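Local coordinates for TRAP dicarboxylate transporter-DctP subunit (Rhodobacter sphaeroides, PDB 4PE3), which probably captures an organic solute in the periplasm between its two lobes and delivers it to a TRAP-type membrane transporter, at residues 155-159 with 220-226; 171-177 with 208-214; 216-221 with 281-286; 181-185 with 236-240. One frame throughout, in Å; residues are numbered along the deposited sequence.

How the contacts relate
Contacts 1 and 2 share the four-stranded sheet of one lobe, where strands 157-159 and 211-213 are neighbours joined by Val158 O and Ala212 N, 2.8 Å apart. Their centres are about 12 Å apart, and both reach one zinc ion, held by Glu155, Asp213 and Tyr214. Contact 3 shares helix 217-223 with contact 1, about 8 Å from it between centres, and packs that helix on helix 257-291. Contact 4 lies about 11 Å from contact 2 between centres; its His238 NE2 meets Asp213 OD2 at 2.7 Å, so His238 is a second-shell partner of the zinc ligand Asp213. Contacts 3 and 4 do not touch, their nearest atoms being about 7 Å apart.

Contact 1: residues 155-159 with 220-226; sequences EAFVS and NQDTGMN. With ZN (zinc ion), chain F; ZN (zinc ion), chain H.
Asn220 reaches from its helix to the strand side, where ND2 gives a weak, bent hydrogen bond (134° at the hydrogen) to Ala156 O over 3.1 Å. The same nitrogen donates to water 1, which in turn donates to Phe157 O at 2.9 Å and to Asn226 OD1. Water 2 continues the bridge, linking Asn226 OD1 to Ser159 N. An asparagine suits each place because its amide can both give and accept. Against the amide of Asn220 packs Val158, whose CG2, anti to the carbonyl carbon, comes within 3.6 Å of Asn220 ND2 and 3.9 Å of selenomethionine Met225 CB. The contact thus seats helices 217-223 and 225-228 on edge strand 157-159 of the four-stranded sheet. Between the helices Gly224 ends one in a Schellman motif and is the N-cap of the next; its positive phi (88°) is easy for a residue without CB. Farther out, Gln221 OE1 accepts Asn226 ND2 at 2.9 Å, nearly straight (167°), steadying that amide, while Ser215 N holds Asn220 OD1. Next to Ala156, Glu155 clasps a zinc ion with both carboxylate oxygens, each at 2.1 Å.

Contact 2: residues 171-177 with 208-214; sequences GVKVRSP and VIDAADY. With ZN (zinc ion), chain F.
Arg175 and Asp213 meet twice: Asp213 N bonds to Arg175 O, and Arg175 NH1 returns to Asp213 O at 2.9 Å. The second bond lies in the guanidinium plane but comes from above the carbonyl plane, 41° out of it. Arg175 gets there by leaving the backbone with CG opposite N (chi1 -177°) and then turning sharply at chi2 (-95°), so that its chain folds along the neighbouring strand. Leu195 O and Ser197 OG take its NE and NH2, and with Asp213 O they fix the group's rotation; Arg175 is probably the arginine that binds the substrate carboxylate in TRAP solute-binding proteins. The pair joins adjacent parallel strands 173-175 and 211-213, which with strand 191-193 and helices 180-187 and 200-206 form successive beta-alpha-beta crossovers. Val174 and Ala211 face Phe157; Arg175 and Ala212 face helix 200-206, and the small alanine lets Arg175 CB lie 3.8 Å from Ala212 CB. At the far end Asp210 OD2 accepts Lys173 N at 2.9 Å, standing in for a backbone acceptor. Lys173 passes obliquely beside that carboxylate, with CE 3.3 Å from Asp210 OD2, although NZ stays beyond salt-bridge range. Pro177 CD packs 3.7 Å from Asp213 OD2. The carboxylate of Asp213 divides its labour: OD1 binds zinc at 2.0 Å, while OD2 holds a zinc-bound water and His238, which probably keep it turned for the metal.

Contact 3: residues 216-221 with 281-286; sequences VFSVNQ and RDLEAV. With IMD (imidazole), chain C; EDO (1,2-ethanediol), chain D.
The Phe217 ring takes Val286 CG2 over one face, the methyl 3.6 Å from the ring centroid and 15° off its normal, a CH-pi contact. At its edge, in plane, sits Ala285 CB, 3.6 Å from Phe217 CD1, and Tyr234 meets the ring in an edge-to-face pair. This is a helix-helix packing: the first turn of helix 217-223 lies on the long helix 257-291, of the kind that spans both lobes in TRAP solute-binding proteins, with segment axes 8.1 Å apart and crossing at 40°. Ala285 suits the interface because its one small methyl lets Ser218 CA come to 3.7 Å of Ala285 CB. Phe217 reaches Ala285 and Val286 with CG anti to its backbone N (chi1 -164°). Polar matching comes from Asp282, whose OD1 accepts Ser218 N at 2.9 Å, on the anti side of the carboxylate and tilted from its plane, and so places a negative charge near the helix start, where it probably counters the dipole. Water 5 joins Phe217 N to Asp282 OD2, which also takes a hydroxyl of ethanediol, probably, like the imidazole nearby, from the crystallisation liquor. At the solvent edge Arg281 grips Glu284 side-on, NE and NH1 each bonding to one oxygen. Glu284 OE1 accepts imidazole N3 at 2.7 Å; the other ring nitrogen, N1, coordinates the zinc ion bound by Asp222.

Contact 4: residues 181-185 with 236-240; sequences IANVF and GFHSL
Phe185 points the edge of its ring at the face of His238: the planes stand at 66°, the centroids are 5.2 Å apart, and the pair is T-shaped. The touching atoms are Phe185 CE2 and His238 CD2, at 3.8 Å, with CE2 set toward the rim of the imidazole. On the opposite face of that ring lies the CB of Ser239, so the histidine is sandwiched between a phenyl edge and its own neighbour. Ile181, one helical turn before Phe185, adds CG2 within 3.8 Å of His238 CD2; the same methyl lies in plane at the edge of the Phe185 ring and fills the corner between the two rings. Helix 180-187 is the crossover helix between strands 173-175 and 191-193 of the four-stranded sheet, whereas 236-240 belongs to the connection running toward strand 243-248 of the other sheet, so the contact probably lies near the junction of the lobes. The phenyl of Phe185 also touches Phe237, CZ to CE1 at 3.9 Å, the two crossing obliquely. Phe237 itself stacks on Trp300, meets Phe308 edge-to-face and abuts Phe157, which lies nearly parallel to Phe185 (planes about 15°). His238 CG sits between its backbone N and carbonyl carbon (chi1 90°), which presents the ring face to Phe185, and NE2 is satisfied by Asp213. Ser239 OG, likewise buried, is hydrogen-bonded to Asn111 ND2.

Contact 1: residues 155-159 with 220-226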
loop_
_atom_site.group_PDB
_atom_site.type_symbol
_atom_site.label_atom_id
_atom_site.label_comp_id
_atom_site.label_asym_id
_atom_site.label_seq_id
_atom_site.Cartn_x
_atom_site.Cartn_y
_atom_site.Cartn_z
ATOM N N GLU A 155 -4.030 5.977 -1.885
ATOM C CA GLU A 155 -4.420 7.241 -1.250
ATOM C C GLU A 155 -4.841 8.246 -2.297
ATOM O O GLU A 155 -4.366 8.186 -3.434
ATOM C CB GLU A 155 -3.265 7.793 -0.415
ATOM C CG GLU A 155 -2.842 6.888 0.764
ATOM C CD GLU A 155 -2.013 7.622 1.792
ATOM O OE1 GLU A 155 -1.658 8.774 1.569
ATOM O OE2 GLU A 155 -1.683 7.032 2.847
ATOM N N ALA A 156 -5.741 9.156 -1.928
ATOM C CA ALA A 156 -6.033 10.323 -2.750
ATOM C C ALA A 156 -5.225 11.500 -2.236
ATOM O O ALA A 156 -4.842 11.532 -1.076
ATOM C CB ALA A 156 -7.506 10.631 -2.692
ATOM N N PHE A 157 -4.966 12.483 -3.095
ATOM C CA PHE A 157 -4.185 13.641 -2.691
ATOM C C PHE A 157 -5.130 14.744 -2.253
ATOM O O PHE A 157 -6.170 14.954 -2.868
ATOM C CB PHE A 157 -3.351 14.117 -3.905
ATOM C CG PHE A 157 -2.163 14.988 -3.552
ATOM C CD1 PHE A 157 -1.203 14.548 -2.672
ATOM C CD2 PHE A 157 -1.983 16.217 -4.146
ATOM C CE1 PHE A 157 -0.101 15.325 -2.348
ATOM C CE2 PHE A 157 -0.880 17.009 -3.837
ATOM C CZ PHE A 157 0.070 16.546 -2.941
ATOM N N VAL A 158 -4.687 15.498 -1.256
ATOM C CA VAL A 158 -5.395 16.666 -0.742
ATOM C C VAL A 158 -4.669 17.907 -1.273
ATOM O O VAL A 158 -3.453 18.010 -1.126
ATOM C CB VAL A 158 -5.374 16.675 0.790
ATOM C CG1 VAL A 158 -5.929 18.012 1.334
ATOM C CG2 VAL A 158 -6.145 15.483 1.342
ATOM N N SER A 159 -5.393 18.827 -1.902
ATOM C CA SER A 159 -4.766 20.054 -2.381
ATOM C C SER A 159 -5.745 21.215 -2.406
ATOM O O SER A 159 -6.871 21.063 -2.853
ATOM C CB SER A 159 -4.141 19.864 -3.782
ATOM O OG SER A 159 -3.495 21.065 -4.169
ATOM N N ASN A 220 -10.288 11.202 3.491
ATOM C CA ASN A 220 -9.982 12.614 3.259
ATOM C C ASN A 220 -11.270 13.420 3.248
ATOM O O ASN A 220 -11.334 14.540 3.824
ATOM C CB ASN A 220 -9.239 12.803 1.937
ATOM C CG ASN A 220 -7.885 12.155 1.916
ATOM O OD1 ASN A 220 -7.384 11.670 2.920
ATOM N ND2 ASN A 220 -7.275 12.124 0.718
ATOM N N GLN A 221 -12.280 12.868 2.604
ATOM C CA GLN A 221 -13.590 13.499 2.479
ATOM C C GLN A 221 -14.293 13.609 3.830
ATOM O O GLN A 221 -14.770 14.675 4.222
ATOM C CB GLN A 221 -14.473 12.736 1.496
ATOM C CG GLN A 221 -15.830 13.437 1.218
ATOM C CD GLN A 221 -15.703 14.781 0.505
ATOM O OE1 GLN A 221 -14.748 15.033 -0.205
ATOM N NE2 GLN A 221 -16.694 15.660 0.717
ATOM N N ASP A 222 -14.321 12.509 4.572
ATOM C CA ASP A 222 -14.981 12.487 5.879
ATOM C C ASP A 222 -14.346 13.448 6.859
ATOM O O ASP A 222 -15.030 13.970 7.758
ATOM C CB ASP A 222 -14.904 11.096 6.503
ATOM C CG ASP A 222 -16.025 10.192 6.094
ATOM O OD1 ASP A 222 -16.951 10.579 5.359
ATOM O OD2 ASP A 222 -15.984 9.022 6.546
ATOM N N THR A 223 -13.050 13.678 6.707
ATOM C CA THR A 223 -12.286 14.489 7.625
ATOM C C THR A 223 -12.510 15.990 7.365
ATOM O O THR A 223 -12.206 16.835 8.210
ATOM C CB THR A 223 -10.796 14.049 7.590
ATOM O OG1 THR A 223 -10.699 12.666 8.000
ATOM C CG2 THR A 223 -9.957 14.881 8.511
ATOM N N GLY A 224 -13.115 16.317 6.223
ATOM C CA GLY A 224 -13.304 17.695 5.818
ATOM C C GLY A 224 -12.150 18.296 5.015
ATOM O O GLY A 224 -12.199 19.469 4.637
HETATM N N MSE A 225 -11.110 17.503 4.772
HETATM C CA MSE A 225 -9.952 17.953 3.999
HETATM C C MSE A 225 -10.354 18.579 2.658
HETATM O O MSE A 225 -9.888 19.667 2.297
HETATM C CB MSE A 225 -9.023 16.780 3.689
HETATM C CG MSE A 225 -8.370 16.122 4.869
HETATM SE SE MSE A 225 -7.418 17.418 5.970
HETATM C CE MSE A 225 -6.768 16.194 7.315
ATOM N N ASN A 226 -11.204 17.889 1.912
ATOM C CA ASN A 226 -11.556 18.297 0.559
ATOM C C ASN A 226 -12.465 19.514 0.566
ATOM O O ASN A 226 -12.578 20.210 -0.453
ATOM C CB ASN A 226 -12.222 17.159 -0.180
ATOM C CG ASN A 226 -11.298 15.964 -0.368
ATOM O OD1 ASN A 226 -10.083 16.105 -0.456
ATOM N ND2 ASN A 226 -11.879 14.797 -0.432
HETATM ZN ZN ZN F . -0.641 8.826 3.368
HETATM ZN ZN ZN H . -17.614 7.884 6.456
HETATM O O HOH W 1 -8.414 13.908 -1.344
HETATM O O HOH W 2 -8.217 18.047 -1.418
HETATM O O HOH W 3 1.004 7.835 2.523
HETATM O O HOH W 4 -0.456 8.413 5.313
#

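Contact 2: residues 171-177 with 208-214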
loop_
_atom_site.group_PDB
_atom_site.type_symbol
_atom_site.label_atom_id
_atom_site.label_comp_id
_atom_site.label_asym_id
_atom_site.label_seq_id
_atom_site.Cartn_x
_atom_site.Cartn_y
_atom_site.Cartn_z
ATOM N N GLY A 171 6.943 24.327 -6.007
ATOM C CA GLY A 171 6.745 25.346 -4.988
ATOM C C GLY A 171 5.655 25.053 -3.963
ATOM O O GLY A 171 5.513 25.785 -2.977
ATOM N N VAL A 172 4.864 24.007 -4.173
ATOM C CA VAL A 172 3.725 23.722 -3.293
ATOM C C VAL A 172 4.231 23.135 -1.996
ATOM O O VAL A 172 5.081 22.241 -1.998
ATOM C CB VAL A 172 2.764 22.737 -3.986
ATOM C CG1 VAL A 172 1.596 22.379 -3.099
ATOM C CG2 VAL A 172 2.280 23.363 -5.324
ATOM N N LYS A 173 3.717 23.654 -0.882
ATOM C CA LYS A 173 4.016 23.120 0.432
ATOM C C LYS A 173 3.135 21.907 0.654
ATOM O O LYS A 173 1.929 22.045 0.775
ATOM C CB LYS A 173 3.779 24.171 1.517
ATOM C CG LYS A 173 4.803 25.292 1.456
ATOM C CD LYS A 173 4.390 26.547 2.222
ATOM C CE LYS A 173 3.372 27.406 1.422
ATOM N NZ LYS A 173 3.134 28.804 1.951
ATOM N N VAL A 174 3.750 20.721 0.656
ATOM C CA VAL A 174 3.019 19.453 0.733
ATOM C C VAL A 174 3.371 18.691 1.997
ATOM O O VAL A 174 4.519 18.301 2.188
ATOM C CB VAL A 174 3.397 18.537 -0.471
ATOM C CG1 VAL A 174 2.656 17.214 -0.400
ATOM C CG2 VAL A 174 3.157 19.226 -1.807
ATOM N N ARG A 175 2.405 18.494 2.890
ATOM C CA ARG A 175 2.640 17.603 4.017
ATOM C C ARG A 175 3.020 16.208 3.508
ATOM O O ARG A 175 2.257 15.578 2.779
ATOM C CB ARG A 175 1.415 17.530 4.926
ATOM C CG ARG A 175 1.646 16.668 6.164
ATOM C CD ARG A 175 1.171 15.254 5.989
ATOM N NE ARG A 175 1.336 14.511 7.242
ATOM C CZ ARG A 175 0.745 13.357 7.521
ATOM N NH1 ARG A 175 -0.042 12.772 6.629
ATOM N NH2 ARG A 175 0.952 12.787 8.708
ATOM N N SER A 176 4.179 15.742 3.949
ATOM C CA SER A 176 4.780 14.528 3.399
ATOM C C SER A 176 5.409 13.738 4.532
ATOM O O SER A 176 6.213 14.275 5.273
ATOM C CB SER A 176 5.890 14.888 2.399
ATOM O OG SER A 176 5.472 15.662 1.289
ATOM N N PRO A 177 5.079 12.450 4.654
ATOM C CA PRO A 177 5.872 11.620 5.559
ATOM C C PRO A 177 7.348 11.638 5.176
ATOM O O PRO A 177 7.689 11.678 3.991
ATOM C CB PRO A 177 5.265 10.234 5.359
ATOM C CG PRO A 177 3.843 10.499 4.983
ATOM C CD PRO A 177 3.936 11.709 4.102
ATOM N N VAL A 208 -0.028 26.917 6.403
ATOM C CA VAL A 208 1.286 26.319 6.646
ATOM C C VAL A 208 1.615 25.296 5.564
ATOM O O VAL A 208 2.776 25.120 5.168
ATOM C CB VAL A 208 1.320 25.624 8.011
ATOM C CG1 VAL A 208 2.594 24.810 8.169
ATOM C CG2 VAL A 208 1.179 26.658 9.119
ATOM N N ILE A 209 0.590 24.602 5.092
ATOM C CA ILE A 209 0.682 23.749 3.916
ATOM C C ILE A 209 -0.437 24.091 2.928
ATOM O O ILE A 209 -1.487 24.624 3.299
ATOM C CB ILE A 209 0.596 22.242 4.277
ATOM C CG1 ILE A 209 -0.649 21.975 5.131
ATOM C CG2 ILE A 209 1.853 21.802 5.013
ATOM C CD1 ILE A 209 -0.900 20.504 5.429
ATOM N N ASP A 210 -0.196 23.765 1.667
ATOM C CA ASP A 210 -1.117 23.966 0.566
ATOM C C ASP A 210 -1.753 22.658 0.096
ATOM O O ASP A 210 -2.752 22.641 -0.619
ATOM C CB ASP A 210 -0.354 24.488 -0.683
ATOM C CG ASP A 210 0.519 25.720 -0.427
ATOM O OD1 ASP A 210 0.002 26.751 0.059
ATOM O OD2 ASP A 210 1.722 25.696 -0.800
ATOM N N ALA A 211 -1.145 21.547 0.490
ATOM C CA ALA A 211 -1.517 20.221 -0.004
ATOM C C ALA A 211 -0.997 19.169 0.979
ATOM O O ALA A 211 -0.150 19.463 1.820
ATOM C CB ALA A 211 -0.917 19.985 -1.386
ATOM N N ALA A 212 -1.468 17.941 0.855
ATOM C CA ALA A 212 -1.055 16.911 1.785
ATOM C C ALA A 212 -1.247 15.516 1.282
ATOM O O ALA A 212 -2.243 15.196 0.648
ATOM C CB ALA A 212 -1.829 17.056 3.104
ATOM N N ASP A 213 -0.270 14.679 1.625
ATOM C CA ASP A 213 -0.509 13.263 1.825
ATOM C C ASP A 213 -1.383 13.107 3.054
ATOM O O ASP A 213 -1.046 13.635 4.101
ATOM C CB ASP A 213 0.853 12.574 2.038
ATOM C CG ASP A 213 0.734 11.100 2.339
ATOM O OD1 ASP A 213 -0.076 10.721 3.212
ATOM O OD2 ASP A 213 1.485 10.306 1.724
ATOM N N TYR A 214 -2.500 12.406 2.933
ATOM C CA TYR A 214 -3.274 12.035 4.098
ATOM C C TYR A 214 -3.631 10.561 3.914
ATOM O O TYR A 214 -2.734 9.676 4.115
ATOM C CB TYR A 214 -4.464 12.989 4.325
ATOM C CG TYR A 214 -5.030 12.900 5.728
ATOM C CD1 TYR A 214 -4.303 13.357 6.820
ATOM C CD2 TYR A 214 -6.269 12.329 5.960
ATOM C CE1 TYR A 214 -4.795 13.244 8.105
ATOM C CE2 TYR A 214 -6.777 12.221 7.249
ATOM C CZ TYR A 214 -6.036 12.690 8.298
ATOM O OH TYR A 214 -6.555 12.593 9.565
HETATM ZN ZN ZN F . -0.641 8.826 3.368
HETATM O O HOH W 3 1.004 7.835 2.523
HETATM O O HOH W 4 -0.456 8.413 5.313
#

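Contact 3: residues 216-221 with 281-286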
loop_
_atom_site.group_PDB
_atom_site.type_symbol
_atom_site.label_atom_id
_atom_site.label_comp_id
_atom_site.label_asym_id
_atom_site.label_seq_id
_atom_site.Cartn_x
_atom_site.Cartn_y
_atom_site.Cartn_z
ATOM N N VAL A 216 -6.940 7.613 2.008
ATOM C CA VAL A 216 -7.799 7.322 0.892
ATOM C C VAL A 216 -8.879 8.397 0.800
ATOM O O VAL A 216 -9.164 9.087 1.789
ATOM C CB VAL A 216 -8.401 5.915 1.010
ATOM C CG1 VAL A 216 -7.268 4.894 1.064
ATOM C CG2 VAL A 216 -9.303 5.774 2.236
ATOM N N PHE A 217 -9.470 8.538 -0.374
ATOM C CA PHE A 217 -10.446 9.608 -0.597
ATOM C C PHE A 217 -11.573 9.619 0.432
ATOM O O PHE A 217 -11.992 10.688 0.904
ATOM C CB PHE A 217 -11.027 9.572 -2.012
ATOM C CG PHE A 217 -11.724 10.858 -2.413
ATOM C CD1 PHE A 217 -13.050 11.093 -2.040
ATOM C CD2 PHE A 217 -11.056 11.838 -3.105
ATOM C CE1 PHE A 217 -13.685 12.276 -2.403
ATOM C CE2 PHE A 217 -11.686 13.027 -3.471
ATOM C CZ PHE A 217 -12.995 13.244 -3.118
ATOM N N SER A 218 -12.082 8.445 0.764
ATOM C CA SER A 218 -13.218 8.394 1.685
ATOM C C SER A 218 -12.876 8.992 3.053
ATOM O O SER A 218 -13.716 9.651 3.665
ATOM C CB SER A 218 -13.745 6.968 1.826
ATOM O OG SER A 218 -12.712 6.113 2.271
ATOM N N VAL A 219 -11.671 8.764 3.538
ATOM C CA VAL A 219 -11.197 9.356 4.770
ATOM C C VAL A 219 -10.948 10.830 4.586
ATOM O O VAL A 219 -11.352 11.632 5.441
ATOM C CB VAL A 219 -9.914 8.631 5.270
ATOM C CG1 VAL A 219 -9.261 9.369 6.421
ATOM C CG2 VAL A 219 -10.238 7.186 5.666
ATOM N N ASN A 220 -10.288 11.202 3.491
ATOM C CA ASN A 220 -9.982 12.614 3.259
ATOM C C ASN A 220 -11.270 13.420 3.248
ATOM O O ASN A 220 -11.334 14.540 3.824
ATOM C CB ASN A 220 -9.239 12.803 1.937
ATOM C CG ASN A 220 -7.885 12.155 1.916
ATOM O OD1 ASN A 220 -7.384 11.670 2.920
ATOM N ND2 ASN A 220 -7.275 12.124 0.718
ATOM N N GLN A 221 -12.280 12.868 2.604
ATOM C CA GLN A 221 -13.590 13.499 2.479
ATOM C C GLN A 221 -14.293 13.609 3.830
ATOM O O GLN A 221 -14.770 14.675 4.222
ATOM C CB GLN A 221 -14.473 12.736 1.496
ATOM C CG GLN A 221 -15.830 13.437 1.218
ATOM C CD GLN A 221 -15.703 14.781 0.505
ATOM O OE1 GLN A 221 -14.748 15.033 -0.205
ATOM N NE2 GLN A 221 -16.694 15.660 0.717
ATOM N N ARG A 281 -16.332 2.774 -1.255
ATOM C CA ARG A 281 -16.363 3.820 -0.250
ATOM C C ARG A 281 -15.782 5.106 -0.845
ATOM O O ARG A 281 -16.290 6.203 -0.596
ATOM C CB ARG A 281 -15.576 3.431 0.988
ATOM C CG ARG A 281 -16.126 2.227 1.759
ATOM C CD ARG A 281 -17.357 2.557 2.552
ATOM N NE ARG A 281 -18.557 2.269 1.784
ATOM C CZ ARG A 281 -19.052 1.049 1.596
ATOM N NH1 ARG A 281 -20.147 0.885 0.870
ATOM N NH2 ARG A 281 -18.451 -0.015 2.128
ATOM N N ASP A 282 -14.687 4.992 -1.597
ATOM C CA ASP A 282 -14.161 6.176 -2.282
ATOM C C ASP A 282 -15.172 6.771 -3.259
ATOM O O ASP A 282 -15.340 7.988 -3.309
ATOM C CB ASP A 282 -12.887 5.837 -3.054
ATOM C CG ASP A 282 -11.648 5.715 -2.177
ATOM O OD1 ASP A 282 -11.674 6.135 -0.993
ATOM O OD2 ASP A 282 -10.621 5.226 -2.715
ATOM N N LEU A 283 -15.824 5.925 -4.060
ATOM C CA LEU A 283 -16.805 6.422 -5.031
ATOM C C LEU A 283 -17.950 7.133 -4.324
ATOM O O LEU A 283 -18.429 8.167 -4.804
ATOM C CB LEU A 283 -17.337 5.288 -5.917
ATOM C CG LEU A 283 -16.301 4.671 -6.868
ATOM C CD1 LEU A 283 -16.843 3.417 -7.506
ATOM C CD2 LEU A 283 -15.868 5.654 -7.937
ATOM N N GLU A 284 -18.399 6.602 -3.199
ATOM C CA GLU A 284 -19.428 7.279 -2.400
ATOM C C GLU A 284 -19.010 8.694 -2.025
ATOM O O GLU A 284 -19.796 9.647 -2.106
ATOM C CB GLU A 284 -19.695 6.497 -1.101
ATOM C CG GLU A 284 -20.449 5.184 -1.277
ATOM C CD GLU A 284 -20.501 4.321 -0.031
ATOM O OE1 GLU A 284 -19.827 4.644 0.975
ATOM O OE2 GLU A 284 -21.210 3.283 -0.077
ATOM N N ALA A 285 -17.780 8.805 -1.566
ATOM C CA ALA A 285 -17.247 10.066 -1.107
ATOM C C ALA A 285 -17.034 11.032 -2.269
ATOM O O ALA A 285 -17.294 12.223 -2.127
ATOM C CB ALA A 285 -15.962 9.807 -0.352
ATOM N N VAL A 286 -16.553 10.537 -3.413
ATOM C CA VAL A 286 -16.346 11.417 -4.573
ATOM C C VAL A 286 -17.682 11.974 -5.049
ATOM O O VAL A 286 -17.796 13.151 -5.402
ATOM C CB VAL A 286 -15.636 10.676 -5.738
ATOM C CG1 VAL A 286 -15.605 11.562 -7.002
ATOM C CG2 VAL A 286 -14.227 10.275 -5.336
HETATM N N1 IMD C . -17.789 7.342 4.522
HETATM C C2 IMD C . -18.750 6.516 4.046
HETATM N N3 IMD C . -18.548 6.331 2.712
HETATM C C4 IMD C . -17.464 7.039 2.351
HETATM C C5 IMD C . -16.964 7.666 3.486
HETATM C C1 EDO D . -9.941 3.297 -5.621
HETATM O O1 EDO D . -10.899 4.224 -5.093
HETATM C C2 EDO D . -8.533 3.889 -5.600
HETATM O O2 EDO D . -8.434 4.953 -6.536
HETATM O O HOH W 5 -8.481 6.931 -2.560
HETATM O O HOH W 6 -11.818 3.666 0.609
#

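Contact 4: residues 181-185 with 236-240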
loop_
_atom_site.group_PDB
_atom_site.type_symbol
_atom_site.label_atom_id
_atom_site.label_comp_id
_atom_site.label_asym_id
_atom_site.label_seq_id
_atom_site.Cartn_x
_atom_site.Cartn_y
_atom_site.Cartn_z
ATOM N N ILE A 181 8.477 9.386 0.358
ATOM C CA ILE A 181 7.408 10.300 -0.067
ATOM C C ILE A 181 7.909 11.741 -0.123
ATOM O O ILE A 181 7.771 12.408 -1.150
ATOM C CB ILE A 181 6.146 10.194 0.809
ATOM C CG1 ILE A 181 5.528 8.815 0.620
ATOM C CG2 ILE A 181 5.141 11.268 0.435
ATOM C CD1 ILE A 181 4.455 8.472 1.652
ATOM N N ALA A 182 8.480 12.249 0.965
ATOM C CA ALA A 182 9.030 13.597 0.946
ATOM C C ALA A 182 10.093 13.759 -0.147
ATOM O O ALA A 182 10.131 14.806 -0.817
ATOM C CB ALA A 182 9.615 13.966 2.300
ATOM N N ASN A 183 10.957 12.754 -0.315
ATOM C CA ASN A 183 12.054 12.872 -1.260
ATOM C C ASN A 183 11.557 12.942 -2.696
ATOM O O ASN A 183 12.121 13.691 -3.498
ATOM C CB ASN A 183 13.054 11.738 -1.066
ATOM C CG ASN A 183 13.799 11.852 0.249
ATOM O OD1 ASN A 183 13.858 12.925 0.849
ATOM N ND2 ASN A 183 14.368 10.742 0.711
ATOM N N VAL A 184 10.500 12.205 -3.025
ATOM C CA VAL A 184 9.874 12.292 -4.341
ATOM C C VAL A 184 9.217 13.662 -4.543
ATOM O O VAL A 184 9.411 14.296 -5.586
ATOM C CB VAL A 184 8.873 11.155 -4.573
ATOM C CG1 VAL A 184 8.059 11.366 -5.826
ATOM C CG2 VAL A 184 9.624 9.825 -4.677
ATOM N N PHE A 185 8.466 14.160 -3.561
ATOM C CA PHE A 185 7.875 15.489 -3.714
ATOM C C PHE A 185 8.946 16.554 -3.883
ATOM O O PHE A 185 8.795 17.435 -4.726
ATOM C CB PHE A 185 6.861 15.820 -2.600
ATOM C CG PHE A 185 5.513 15.201 -2.844
ATOM C CD1 PHE A 185 4.714 15.664 -3.872
ATOM C CD2 PHE A 185 5.051 14.143 -2.088
ATOM C CE1 PHE A 185 3.479 15.103 -4.121
ATOM C CE2 PHE A 185 3.809 13.582 -2.359
ATOM C CZ PHE A 185 3.043 14.055 -3.377
ATOM N N GLY A 236 -5.412 8.959 -6.586
ATOM C CA GLY A 236 -4.121 9.509 -6.241
ATOM C C GLY A 236 -2.991 8.985 -7.116
ATOM O O GLY A 236 -3.176 8.097 -7.954
ATOM N N PHE A 237 -1.804 9.525 -6.882
ATOM C CA PHE A 237 -0.669 9.263 -7.762
ATOM C C PHE A 237 0.606 8.918 -7.010
ATOM O O PHE A 237 1.670 8.864 -7.631
ATOM C CB PHE A 237 -0.402 10.471 -8.684
ATOM C CG PHE A 237 -0.200 11.755 -7.946
ATOM C CD1 PHE A 237 1.029 12.071 -7.427
ATOM C CD2 PHE A 237 -1.259 12.634 -7.743
ATOM C CE1 PHE A 237 1.228 13.234 -6.729
ATOM C CE2 PHE A 237 -1.078 13.788 -7.019
ATOM C CZ PHE A 237 0.163 14.089 -6.500
ATOM N N HIS A 238 0.548 8.658 -5.702
ATOM C CA HIS A 238 1.807 8.513 -4.997
ATOM C C HIS A 238 1.940 7.475 -3.896
ATOM O O HIS A 238 3.060 7.050 -3.636
ATOM C CB HIS A 238 2.300 9.861 -4.490
ATOM C CG HIS A 238 1.813 10.193 -3.126
ATOM N ND1 HIS A 238 0.549 10.682 -2.878
ATOM C CD2 HIS A 238 2.417 10.073 -1.922
ATOM C CE1 HIS A 238 0.394 10.838 -1.576
ATOM N NE2 HIS A 238 1.518 10.489 -0.975
ATOM N N SER A 239 0.864 7.043 -3.235
ATOM C CA SER A 239 1.000 6.163 -2.085
ATOM C C SER A 239 -0.008 5.015 -2.125
ATOM O O SER A 239 -1.221 5.246 -2.093
ATOM C CB SER A 239 0.831 6.934 -0.791
ATOM O OG SER A 239 0.999 6.009 0.284
ATOM N N LEU A 240 0.483 3.784 -2.200
ATOM C CA LEU A 240 -0.357 2.611 -2.280
ATOM C C LEU A 240 0.356 1.509 -1.489
ATOM O O LEU A 240 1.143 0.742 -2.058
ATOM C CB LEU A 240 -0.574 2.212 -3.744
ATOM C CG LEU A 240 -1.771 1.309 -4.055
ATOM C CD1 LEU A 240 -2.069 1.291 -5.567
ATOM C CD2 LEU A 240 -1.519 -0.085 -3.550
#